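Local coordinates for aminotransferase (Psychrobacter arcticus 273-4, PDB 3IF2), which probably transfers amino groups between amino acids and 2-oxo acids, perhaps valine and pyruvate, with pyridoxal 5'-phosphate as its cofactor, at residues P33-G38 and K389-V394; Y100-T105 and L262-N267. All blocks are in the same frame, centred on the assembly; numbering follows the deposited sequence.

Contact 1. Residues P33-G38 and K389-V394; sequences PVNMLG and KGTLIV
The flat carboxamide of Asn35 meets Thr391 through ND2, which gives a hydrogen bond to OG1 of Thr391 (2.9 Å), the hydroxyl oxygen tilted 19° out of the amide plane. Asn35 CG stands anti to its own carbonyl carbon, chi1 -60°, and OG1 of Thr391 takes the matching position, beside its own backbone N. Both side chains lie on the face packed against helix 423-441, where Asn35 touches Asp428 and Thr391 touches Val432. The backbones beneath form a short parallel pair: Asn35 N binds Gly390 O at 2.8 Å, and Leu392 N binds Asn35 O in a nearly straight bond of 3.0 Å. In this class I and II aminotransferase fold the pairing joins strand 35-36, near the N-terminus, to strand 391-392, in the C-terminal part. It starts where helix 379-388 ends in a Schellman motif, whose C-prime residue is Gly390, with positive phi. On the opposite face, backed by helix 16-29, SE of Met36, a selenomethionine, rests 4.3 Å from Leu392 CB. Farther along, Leu37 N reaches Leu392 O in a more bent bond, 131° at the hydrogen. Leu37 CB lies 4.0 Å from Ile393 CG2, while CG2 of Val394 approaches Gly38 O to 3.2 Å. Val394 also pairs through its backbone with Arg416 of strand 414-418.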
loop_
_atom_site.group_PDB
_atom_site.type_symbol
_atom_site.label_atom_id
_atom_site.label_comp_id
_atom_site.label_asym_id
_atom_site.label_seq_id
_atom_site.Cartn_x
_atom_site.Cartn_y
_atom_site.Cartn_z
ATOM N N PRO A 33 25.055 6.764 18.944
ATOM C CA PRO A 33 24.119 7.876 18.760
ATOM C C PRO A 33 24.593 8.793 17.623
ATOM O O PRO A 33 25.783 8.804 17.292
ATOM C CB PRO A 33 24.135 8.577 20.121
ATOM C CG PRO A 33 25.436 8.249 20.728
ATOM C CD PRO A 33 25.989 7.022 20.062
ATOM N N VAL A 34 23.657 9.528 17.027
ATOM C CA VAL A 34 23.945 10.425 15.896
ATOM C C VAL A 34 23.136 11.713 15.938
ATOM O O VAL A 34 22.067 11.747 16.554
ATOM C CB VAL A 34 23.612 9.725 14.535
ATOM C CG1 VAL A 34 24.564 8.561 14.285
ATOM C CG2 VAL A 34 22.135 9.268 14.505
ATOM N N ASN A 35 23.657 12.749 15.274
ATOM C CA ASN A 35 22.953 14.013 15.072
ATOM C C ASN A 35 22.181 13.758 13.784
ATOM O O ASN A 35 22.721 13.916 12.697
ATOM C CB ASN A 35 23.916 15.203 14.922
ATOM C CG ASN A 35 24.811 15.414 16.137
ATOM O OD1 ASN A 35 24.450 15.077 17.264
ATOM N ND2 ASN A 35 25.979 15.999 15.909
HETATM N N MSE A 36 20.929 13.328 13.907
HETATM C CA MSE A 36 20.102 12.929 12.755
HETATM C C MSE A 36 19.362 14.121 12.121
HETATM O O MSE A 36 18.272 14.487 12.555
HETATM C CB MSE A 36 19.139 11.793 13.180
HETATM C CG MSE A 36 18.119 11.292 12.113
HETATM SE SE MSE A 36 18.925 10.902 10.369
HETATM C CE MSE A 36 17.325 10.166 9.525
ATOM N N LEU A 37 19.983 14.728 11.105
ATOM C CA LEU A 37 19.403 15.844 10.318
ATOM C C LEU A 37 19.048 15.442 8.882
ATOM O O LEU A 37 18.708 16.303 8.080
ATOM C CB LEU A 37 20.384 17.038 10.291
ATOM C CG LEU A 37 20.780 17.631 11.639
ATOM C CD1 LEU A 37 21.807 18.750 11.438
ATOM C CD2 LEU A 37 19.527 18.129 12.386
ATOM N N GLY A 38 19.111 14.142 8.573
ATOM C CA GLY A 38 18.819 13.588 7.229
ATOM C C GLY A 38 17.439 12.999 6.940
ATOM O O GLY A 38 17.120 12.704 5.771
ATOM N N LYS A 389 31.767 11.480 11.429
ATOM C CA LYS A 389 31.789 12.321 12.657
ATOM C C LYS A 389 30.395 12.404 13.348
ATOM O O LYS A 389 30.109 13.351 14.105
ATOM C CB LYS A 389 32.356 13.725 12.353
ATOM C CG LYS A 389 33.756 13.697 11.717
ATOM C CD LYS A 389 34.371 15.093 11.493
ATOM C CE LYS A 389 35.173 15.576 12.707
ATOM N NZ LYS A 389 36.463 14.837 12.919
ATOM N N GLY A 390 29.533 11.419 13.081
ATOM C CA GLY A 390 28.223 11.316 13.708
ATOM C C GLY A 390 27.054 12.179 13.255
ATOM O O GLY A 390 25.964 12.010 13.805
ATOM N N THR A 391 27.246 13.086 12.288
ATOM C CA THR A 391 26.166 13.974 11.787
ATOM C C THR A 391 25.679 13.551 10.375
ATOM O O THR A 391 26.480 13.439 9.437
ATOM C CB THR A 391 26.609 15.450 11.817
ATOM O OG1 THR A 391 26.917 15.811 13.163
ATOM C CG2 THR A 391 25.511 16.383 11.318
ATOM N N LEU A 392 24.366 13.333 10.232
ATOM C CA LEU A 392 23.778 12.875 8.974
ATOM C C LEU A 392 22.901 13.924 8.321
ATOM O O LEU A 392 21.969 14.394 8.938
ATOM C CB LEU A 392 22.989 11.578 9.179
ATOM C CG LEU A 392 23.835 10.288 9.179
ATOM C CD1 LEU A 392 24.819 10.220 10.343
ATOM C CD2 LEU A 392 22.925 9.060 9.193
ATOM N N ILE A 393 23.227 14.279 7.079
ATOM C CA ILE A 393 22.445 15.186 6.240
ATOM C C ILE A 393 22.206 14.431 4.922
ATOM O O ILE A 393 22.582 13.276 4.825
ATOM C CB ILE A 393 23.147 16.579 6.096
ATOM C CG1 ILE A 393 24.576 16.502 5.521
ATOM C CG2 ILE A 393 23.242 17.246 7.470
ATOM C CD1 ILE A 393 24.690 16.118 4.066
ATOM N N VAL A 394 21.559 15.042 3.934
ATOM C CA VAL A 394 21.360 14.404 2.618
ATOM C C VAL A 394 22.087 15.237 1.530
ATOM O O VAL A 394 21.876 16.456 1.450
ATOM C CB VAL A 394 19.874 14.220 2.275
ATOM C CG1 VAL A 394 19.719 13.318 1.048
ATOM C CG2 VAL A 394 19.128 13.580 3.449
#

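Contact 2. Residues Y100-T105 and L262-N267; sequences YDWNLT and LNWDNN
Trp102 and Trp264 carry this contact, Trp264 meeting Trp102 with its CB and with CE3 of its ring, which lies 3.8 Å from Trp102 CB. CB of Trp264 sits over the centre of the Trp102 six-membered ring, 3.6 Å from the centroid, a CH-pi contact almost along the ring normal; CB of Tyr100 lies over the rim of the opposite face. The two indoles are inclined at 38°, neither stacked nor edge-to-face. CG of Trp264 is anti to the backbone N (chi1 -176°), and the indole beyond it offers one face to Leu104, whose CD2 lies 3.7 Å from the centroid of the six-membered ring. Leu262 completes the tight part: its CD2 is 3.7 Å from Trp102 CH2 and also meets CZ and OH of Tyr100. Leu270 of strand 268-273 backs Trp102, Leu262 and Trp264, so this apolar cluster joins the turn after helix 86-100 to the loop leading into a central strand of the large sheet. The other side is looser and wetter. Beside exposed Asn263, a water lies in the plane of the Trp102 ring at its edge, accepting from NE1 at 2.9 Å and donating to Leu262 O at 2.9 Å, with a weak bond from Asn263 ND2. An alanine in place of Trp102 would probably leave a gap between Trp264 CB and Tyr100 CB, take the indole from beside Leu262 CD2 and deprive the water of its indole donor. Without direct hydrogen bonds between the segments, the contact relies on the fit of carbon surfaces and aromatic faces, and the polar link it has, from the indole N-H to Leu262 O and weakly to Asn263, runs through the water.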
loop_
_atom_site.group_PDB
_atom_site.type_symbol
_atom_site.label_atom_id
_atom_site.label_comp_id
_atom_site.label_asym_id
_atom_site.label_seq_id
_atom_site.Cartn_x
_atom_site.Cartn_y
_atom_site.Cartn_z
ATOM N N TYR A 100 -13.258 26.287 -0.711
ATOM C CA TYR A 100 -12.818 26.655 -2.083
ATOM C C TYR A 100 -13.871 26.710 -3.193
ATOM O O TYR A 100 -13.583 27.245 -4.273
ATOM C CB TYR A 100 -11.677 25.732 -2.523
ATOM C CG TYR A 100 -10.546 25.682 -1.525
ATOM C CD1 TYR A 100 -9.648 26.737 -1.432
ATOM C CD2 TYR A 100 -10.398 24.601 -0.633
ATOM C CE1 TYR A 100 -8.607 26.726 -0.495
ATOM C CE2 TYR A 100 -9.351 24.579 0.318
ATOM C CZ TYR A 100 -8.467 25.651 0.369
ATOM O OH TYR A 100 -7.448 25.704 1.259
ATOM N N ASP A 101 -15.060 26.156 -2.955
ATOM C CA ASP A 101 -16.155 26.180 -3.934
ATOM C C ASP A 101 -15.798 25.538 -5.321
ATOM O O ASP A 101 -16.141 26.069 -6.393
ATOM C CB ASP A 101 -16.688 27.631 -4.078
ATOM C CG ASP A 101 -18.093 27.704 -4.682
ATOM O OD1 ASP A 101 -18.981 26.885 -4.339
ATOM O OD2 ASP A 101 -18.323 28.616 -5.499
ATOM N N TRP A 102 -15.105 24.396 -5.275
ATOM C CA TRP A 102 -14.737 23.633 -6.481
ATOM C C TRP A 102 -15.874 22.748 -7.027
ATOM O O TRP A 102 -15.709 22.167 -8.094
ATOM C CB TRP A 102 -13.486 22.762 -6.234
ATOM C CG TRP A 102 -12.239 23.519 -5.868
ATOM C CD1 TRP A 102 -11.905 24.772 -6.257
ATOM C CD2 TRP A 102 -11.114 23.019 -5.129
ATOM N NE1 TRP A 102 -10.670 25.111 -5.775
ATOM C CE2 TRP A 102 -10.158 24.054 -5.078
ATOM C CE3 TRP A 102 -10.827 21.799 -4.496
ATOM C CZ2 TRP A 102 -8.929 23.919 -4.417
ATOM C CZ3 TRP A 102 -9.601 21.663 -3.828
ATOM C CH2 TRP A 102 -8.668 22.726 -3.796
ATOM N N ASN A 103 -16.999 22.667 -6.298
ATOM C CA ASN A 103 -18.172 21.865 -6.658
ATOM C C ASN A 103 -17.820 20.371 -6.814
ATOM O O ASN A 103 -18.299 19.681 -7.719
ATOM C CB ASN A 103 -18.879 22.452 -7.892
ATOM C CG ASN A 103 -20.336 22.037 -7.981
ATOM O OD1 ASN A 103 -20.934 21.624 -6.985
ATOM N ND2 ASN A 103 -20.917 22.156 -9.167
ATOM N N LEU A 104 -16.977 19.876 -5.908
ATOM C CA LEU A 104 -16.583 18.471 -5.933
ATOM C C LEU A 104 -17.732 17.583 -5.463
ATOM O O LEU A 104 -18.636 18.042 -4.759
ATOM C CB LEU A 104 -15.387 18.184 -5.011
ATOM C CG LEU A 104 -14.014 18.837 -5.184
ATOM C CD1 LEU A 104 -13.067 18.215 -4.167
ATOM C CD2 LEU A 104 -13.489 18.670 -6.609
ATOM N N THR A 105 -17.696 16.329 -5.912
ATOM C CA THR A 105 -18.581 15.257 -5.429
ATOM C C THR A 105 -17.626 14.149 -4.965
ATOM O O THR A 105 -16.398 14.307 -5.041
ATOM C CB THR A 105 -19.608 14.761 -6.481
ATOM O OG1 THR A 105 -18.969 13.958 -7.479
ATOM C CG2 THR A 105 -20.341 15.938 -7.128
ATOM N N LEU A 262 -4.343 27.880 -3.356
ATOM C CA LEU A 262 -4.583 26.487 -3.720
ATOM C C LEU A 262 -5.713 26.545 -4.736
ATOM O O LEU A 262 -6.830 26.955 -4.393
ATOM C CB LEU A 262 -4.996 25.643 -2.509
ATOM C CG LEU A 262 -5.144 24.129 -2.748
ATOM C CD1 LEU A 262 -3.792 23.493 -3.071
ATOM C CD2 LEU A 262 -5.785 23.451 -1.525
ATOM N N ASN A 263 -5.403 26.182 -5.985
ATOM C CA ASN A 263 -6.376 26.139 -7.079
ATOM C C ASN A 263 -6.555 24.723 -7.627
ATOM O O ASN A 263 -5.685 23.858 -7.471
ATOM C CB ASN A 263 -5.960 27.083 -8.209
ATOM C CG ASN A 263 -6.168 28.558 -7.870
ATOM O OD1 ASN A 263 -5.234 29.350 -7.967
ATOM N ND2 ASN A 263 -7.384 28.928 -7.479
ATOM N N TRP A 264 -7.704 24.518 -8.273
ATOM C CA TRP A 264 -8.074 23.253 -8.876
ATOM C C TRP A 264 -9.091 23.418 -10.013
ATOM O O TRP A 264 -9.870 24.383 -10.052
ATOM C CB TRP A 264 -8.667 22.327 -7.800
ATOM C CG TRP A 264 -8.994 20.941 -8.301
ATOM C CD1 TRP A 264 -8.154 19.879 -8.391
ATOM C CD2 TRP A 264 -10.244 20.509 -8.835
ATOM N NE1 TRP A 264 -8.811 18.799 -8.924
ATOM C CE2 TRP A 264 -10.097 19.166 -9.211
ATOM C CE3 TRP A 264 -11.474 21.134 -9.046
ATOM C CZ2 TRP A 264 -11.143 18.434 -9.785
ATOM C CZ3 TRP A 264 -12.513 20.399 -9.602
ATOM C CH2 TRP A 264 -12.341 19.070 -9.962
ATOM N N ASP A 265 -9.018 22.472 -10.951
ATOM C CA ASP A 265 -9.978 22.291 -12.047
ATOM C C ASP A 265 -9.857 20.827 -12.534
ATOM O O ASP A 265 -9.014 20.080 -12.005
ATOM C CB ASP A 265 -9.805 23.338 -13.161
ATOM C CG ASP A 265 -8.485 23.217 -13.935
ATOM O OD1 ASP A 265 -7.784 22.165 -13.899
ATOM O OD2 ASP A 265 -8.161 24.217 -14.616
ATOM N N ASN A 266 -10.641 20.425 -13.538
ATOM C CA ASN A 266 -10.599 19.028 -14.033
ATOM C C ASN A 266 -9.298 18.568 -14.702
ATOM O O ASN A 266 -9.123 17.374 -14.898
ATOM C CB ASN A 266 -11.822 18.682 -14.890
ATOM C CG ASN A 266 -13.107 18.736 -14.084
ATOM O OD1 ASN A 266 -13.686 19.803 -13.909
ATOM N ND2 ASN A 266 -13.554 17.589 -13.581
ATOM N N ASN A 267 -8.397 19.491 -15.042
ATOM C CA ASN A 267 -7.091 19.127 -15.568
ATOM C C ASN A 267 -5.988 19.192 -14.468
ATOM O O ASN A 267 -4.790 19.172 -14.782
ATOM C CB ASN A 267 -6.747 20.003 -16.789
ATOM C CG ASN A 267 -5.791 19.318 -17.738
ATOM O OD1 ASN A 267 -6.004 18.166 -18.118
ATOM N ND2 ASN A 267 -4.729 20.011 -18.119
HETATM O O HOH W 1 -9.361 27.647 -5.545
#

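Overall arrangement
Along the chain the segments come in the order 33-38, 100-105, 262-267 and 389-394, so contact 2 falls wholly between the two halves of contact 1. Their centres are 41 Å apart, and their nearest atoms stay about 25 Å from each other. Contact 2 lies by the mixed eight-stranded sheet, next to strands 109-112 and 268-273; contact 1 adjoins the six-stranded sheet through strands 394-395 and 414-418. Neither touches the cofactor: a bound pyridoxal phosphate is about 11 Å from the side chain of Val394, and one is about 13 Å from that of Leu262. The two contacts thus tie sequence-distant parts of the fold together on opposite sides of the chain's centre, each some distance from the cofactor.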